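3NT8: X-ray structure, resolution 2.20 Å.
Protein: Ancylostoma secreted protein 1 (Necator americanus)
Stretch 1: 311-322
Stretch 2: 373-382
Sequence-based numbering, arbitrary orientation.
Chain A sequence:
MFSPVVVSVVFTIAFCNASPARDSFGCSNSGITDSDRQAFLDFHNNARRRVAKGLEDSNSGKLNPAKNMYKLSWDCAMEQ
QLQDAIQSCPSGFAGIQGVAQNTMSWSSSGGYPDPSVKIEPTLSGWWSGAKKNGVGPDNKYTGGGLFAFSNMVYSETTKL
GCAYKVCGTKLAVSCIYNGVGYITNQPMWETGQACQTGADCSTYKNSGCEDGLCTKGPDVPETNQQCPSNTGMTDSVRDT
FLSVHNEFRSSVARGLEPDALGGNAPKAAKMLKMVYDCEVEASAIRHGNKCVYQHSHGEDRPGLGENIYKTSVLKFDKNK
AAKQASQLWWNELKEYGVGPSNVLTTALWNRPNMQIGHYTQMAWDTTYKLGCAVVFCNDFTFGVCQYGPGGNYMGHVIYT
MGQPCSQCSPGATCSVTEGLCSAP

Stretch 1 311-322: TSVLKFDKNKAA
Stretch 2 373-382: AVVFCNDFTF

How do the two backbones run past each other? Stretch 2 is a hairpin: a strand that includes Val 374 and Val 375, a turn over Asn 378 and Asp 379, and a returning strand at Thr 381 and Phe 382, with Val 375 and Phe 382 exchanging backbone hydrogen bonds (Val 375 N to Phe 382 O 2.8 Å, Phe 382 N to Val 375 O 2.9 Å). Stretch 1 enters extended and joins the returning strand in one antiparallel pair: Thr 311 N donates to Thr 381 O at 3.1 Å, and Thr 381 N donates to Thr 311 O at 3.0 Å. The two CA atoms lie 5.5 Å apart, with both side chains on the same sheet face (chi1 t for Thr 311, m for Thr 381).

What holds the loop after this pair? Thr 381 OG1 works in both directions, donating to Val 313 O at 2.6 Å and accepting from Phe 316 N at 3.0 Å with a nearly straight angle of 170°. One hydroxyl thus satisfies two backbone groups of a loop that has left the sheet. Lys 315 N, 3.2 Å from Thr 381 OG1, is too poorly angled to bond there; it donates instead to a water at 3.0 Å, and that water donates to Cys 377 O at 2.5 Å. A second water donates to Asp 379 O at 2.8 Å and weakly to Ser 312 O at 3.4 Å. Leu 314 (chi1 m, chi2 p) brings CD2 to 3.5 Å from Asn 378 O.

What surrounds the Phe 376 ring? The CA-to-CB bond of Phe 376 points toward stretch 1 (chi1 m, chi2 -34°). Lys 315, with phi/psi of 54/38, sets its CA over one face, 3.6 Å from the Phe 376 ring centroid, in a CH-pi contact that lays a polarised hydrogen on the electron-rich face. Over the opposite face the positively charged Lys 318 NZ lies 4.3 Å from the Phe 376 ring centroid, 14° off the normal, a cation-pi arrangement. Phe 316 O sits at the edge, 3.2 Å from Phe 376 CE1, where the ring hydrogens are more positive.

How does the helix begin, and what does it bring to the strand? Asp 317 caps its N-terminus, OD2 accepting from Lys 320 N at 3.0 Å, while Asp 317 O accepts from Ala 321 N at 2.8 Å. Helix 318-322 crosses the first strand at 124°, the axes approaching to 9.2 Å. Lys 318 NZ (chi1 to chi4 m, t, t, m) donates to Val 374 O at 2.8 Å, and also bonds elsewhere in the structure. The CA-to-CB bond of Val 374 (chi1 t) points toward stretch 1, and its CG1 meets Ala 321 CB at 4.1 Å in an apolar contact.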

# COMPACT_ATOMS: atom_id res chain seq x y z
N THR A 311 -10.20 -3.21 2.35
CA THR A 311 -10.04 -1.77 2.50
C THR A 311 -11.30 -1.07 2.01
O THR A 311 -11.84 -1.45 0.97
CB THR A 311 -8.80 -1.24 1.71
OG1 THR A 311 -8.75 0.20 1.77
CG2 THR A 311 -8.89 -1.64 0.30
N SER A 312 -11.69 -0.03 2.75
CA SER A 312 -12.85 0.81 2.48
C SER A 312 -12.85 1.35 1.07
O SER A 312 -13.91 1.50 0.49
CB SER A 312 -12.89 1.97 3.46
OG SER A 312 -12.78 1.52 4.82
N VAL A 313 -11.66 1.60 0.50
CA VAL A 313 -11.52 2.05 -0.93
C VAL A 313 -12.08 1.06 -1.94
O VAL A 313 -11.60 -0.07 -1.99
CB VAL A 313 -10.04 2.34 -1.35
CG1 VAL A 313 -9.98 2.89 -2.73
CG2 VAL A 313 -9.36 3.27 -0.37
N LEU A 314 -13.02 1.47 -2.77
CA LEU A 314 -13.68 0.56 -3.69
C LEU A 314 -12.92 0.44 -4.95
O LEU A 314 -12.30 1.38 -5.38
CB LEU A 314 -15.12 0.96 -3.99
CG LEU A 314 -16.16 0.68 -2.92
CD1 LEU A 314 -16.17 1.76 -1.87
CD2 LEU A 314 -17.52 0.61 -3.62
N LYS A 315 -12.94 -0.75 -5.53
CA LYS A 315 -12.24 -1.02 -6.79
C LYS A 315 -10.74 -0.63 -6.75
O LYS A 315 -10.14 -0.18 -7.76
CB LYS A 315 -13.00 -0.40 -8.00
CG LYS A 315 -14.42 -0.99 -8.22
CD LYS A 315 -14.89 -0.74 -9.63
CE LYS A 315 -16.27 -1.37 -9.92
NZ LYS A 315 -16.95 -0.74 -11.13
N PHE A 316 -10.12 -0.88 -5.59
CA PHE A 316 -8.72 -0.47 -5.36
C PHE A 316 -7.78 -1.23 -6.26
O PHE A 316 -7.91 -2.43 -6.43
CB PHE A 316 -8.34 -0.61 -3.88
CG PHE A 316 -7.06 0.05 -3.53
CD1 PHE A 316 -6.87 1.40 -3.76
CD2 PHE A 316 -6.05 -0.68 -2.90
CE1 PHE A 316 -5.65 2.01 -3.37
CE2 PHE A 316 -4.84 -0.08 -2.53
CZ PHE A 316 -4.64 1.27 -2.76
N ASP A 317 -6.84 -0.52 -6.87
CA ASP A 317 -5.92 -1.18 -7.78
C ASP A 317 -5.46 -2.54 -7.20
O ASP A 317 -4.98 -2.60 -6.09
CB ASP A 317 -4.70 -0.29 -8.00
CG ASP A 317 -3.76 -0.87 -9.00
OD1 ASP A 317 -3.83 -0.49 -10.18
OD2 ASP A 317 -2.95 -1.73 -8.62
N LYS A 318 -5.57 -3.61 -8.00
CA LYS A 318 -5.33 -4.94 -7.50
C LYS A 318 -3.87 -5.13 -7.02
O LYS A 318 -3.65 -5.80 -6.01
CB LYS A 318 -5.74 -5.98 -8.54
CG LYS A 318 -7.28 -6.22 -8.74
CD LYS A 318 -7.46 -7.42 -9.73
CE LYS A 318 -8.81 -7.56 -10.38
NZ LYS A 318 -9.78 -8.01 -9.42
N ASN A 319 -2.89 -4.58 -7.76
CA ASN A 319 -1.48 -4.64 -7.36
C ASN A 319 -1.17 -3.83 -6.11
O ASN A 319 -0.42 -4.28 -5.28
CB ASN A 319 -0.55 -4.17 -8.49
CG ASN A 319 -0.40 -5.19 -9.58
OD1 ASN A 319 -0.00 -6.33 -9.32
ND2 ASN A 319 -0.64 -4.78 -10.83
N LYS A 320 -1.75 -2.63 -6.00
CA LYS A 320 -1.67 -1.82 -4.80
C LYS A 320 -2.31 -2.58 -3.62
O LYS A 320 -1.78 -2.60 -2.52
CB LYS A 320 -2.36 -0.42 -4.99
CG LYS A 320 -1.45 0.60 -5.70
CD LYS A 320 -2.03 2.03 -5.80
CE LYS A 320 -1.19 2.88 -6.76
NZ LYS A 320 -1.44 2.56 -8.22
N ALA A 321 -3.48 -3.16 -3.85
CA ALA A 321 -4.15 -3.93 -2.78
C ALA A 321 -3.32 -5.17 -2.42
O ALA A 321 -3.27 -5.53 -1.28
CB ALA A 321 -5.51 -4.31 -3.18
N ALA A 322 -2.60 -5.76 -3.36
CA ALA A 322 -1.83 -6.98 -3.07
C ALA A 322 -0.60 -6.62 -2.18
O ALA A 322 -0.29 -7.34 -1.25
CB ALA A 322 -1.40 -7.66 -4.36
N ALA A 373 -6.43 -13.95 -4.16
CA ALA A 373 -7.47 -13.29 -4.93
C ALA A 373 -7.70 -11.87 -4.46
O ALA A 373 -7.56 -11.59 -3.31
CB ALA A 373 -8.78 -14.09 -4.89
N VAL A 374 -8.04 -10.97 -5.38
CA VAL A 374 -8.47 -9.63 -5.00
C VAL A 374 -9.81 -9.41 -5.72
O VAL A 374 -9.88 -9.43 -6.98
CB VAL A 374 -7.46 -8.49 -5.42
CG1 VAL A 374 -7.93 -7.13 -4.95
CG2 VAL A 374 -6.07 -8.68 -4.83
N VAL A 375 -10.86 -9.20 -4.94
CA VAL A 375 -12.25 -9.21 -5.46
C VAL A 375 -12.84 -7.83 -5.17
O VAL A 375 -12.70 -7.32 -4.03
CB VAL A 375 -13.15 -10.33 -4.81
CG1 VAL A 375 -14.53 -10.41 -5.53
CG2 VAL A 375 -12.51 -11.68 -4.93
N PHE A 376 -13.46 -7.22 -6.18
CA PHE A 376 -14.12 -5.92 -5.93
C PHE A 376 -15.53 -6.19 -5.42
O PHE A 376 -16.41 -6.62 -6.18
CB PHE A 376 -14.16 -5.03 -7.16
CG PHE A 376 -12.78 -4.64 -7.71
CD1 PHE A 376 -11.69 -4.44 -6.87
CD2 PHE A 376 -12.61 -4.41 -9.06
CE1 PHE A 376 -10.45 -4.07 -7.39
CE2 PHE A 376 -11.37 -4.04 -9.58
CZ PHE A 376 -10.27 -3.87 -8.71
N CYS A 377 -15.74 -5.97 -4.13
CA CYS A 377 -17.04 -6.17 -3.55
C CYS A 377 -17.70 -4.79 -3.48
O CYS A 377 -17.02 -3.76 -3.60
CB CYS A 377 -16.90 -6.85 -2.20
SG CYS A 377 -16.25 -8.59 -2.28
N ASN A 378 -19.02 -4.75 -3.30
CA ASN A 378 -19.72 -3.46 -3.36
C ASN A 378 -19.50 -2.57 -2.11
O ASN A 378 -19.92 -1.39 -2.04
CB ASN A 378 -21.21 -3.65 -3.72
CG ASN A 378 -21.92 -4.69 -2.85
OD1 ASN A 378 -21.68 -4.81 -1.63
ND2 ASN A 378 -22.84 -5.42 -3.47
N ASP A 379 -18.77 -3.13 -1.17
CA ASP A 379 -18.65 -2.57 0.15
C ASP A 379 -17.15 -2.33 0.55
O ASP A 379 -16.84 -1.62 1.54
CB ASP A 379 -19.32 -3.56 1.10
CG ASP A 379 -19.65 -2.96 2.43
OD1 ASP A 379 -20.86 -2.67 2.61
OD2 ASP A 379 -18.71 -2.79 3.26
N PHE A 380 -16.24 -2.94 -0.20
CA PHE A 380 -14.81 -2.92 0.13
C PHE A 380 -14.12 -3.69 -0.95
O PHE A 380 -14.78 -4.47 -1.65
CB PHE A 380 -14.50 -3.52 1.50
CG PHE A 380 -15.21 -4.83 1.80
CD1 PHE A 380 -14.73 -6.04 1.33
CD2 PHE A 380 -16.32 -4.85 2.64
CE1 PHE A 380 -15.39 -7.25 1.63
CE2 PHE A 380 -17.01 -6.07 2.95
CZ PHE A 380 -16.54 -7.27 2.43
N THR A 381 -12.82 -3.43 -1.13
CA THR A 381 -11.97 -4.30 -1.95
C THR A 381 -11.47 -5.43 -1.02
O THR A 381 -10.91 -5.17 0.01
CB THR A 381 -10.81 -3.53 -2.56
OG1 THR A 381 -11.31 -2.36 -3.23
CG2 THR A 381 -10.03 -4.37 -3.53
N PHE A 382 -11.68 -6.69 -1.41
CA PHE A 382 -11.45 -7.87 -0.57
C PHE A 382 -10.25 -8.65 -1.09
O PHE A 382 -10.17 -8.95 -2.27
CB PHE A 382 -12.74 -8.73 -0.65
CG PHE A 382 -12.77 -9.95 0.28
CD1 PHE A 382 -12.04 -9.94 1.44
CD2 PHE A 382 -13.55 -11.07 -0.02
CE1 PHE A 382 -12.08 -11.04 2.31
CE2 PHE A 382 -13.58 -12.15 0.83
CZ PHE A 382 -12.85 -12.11 2.02
O HOH W 1 -16.89 1.13 2.07
O HOH W 2 -15.15 -2.66 -4.83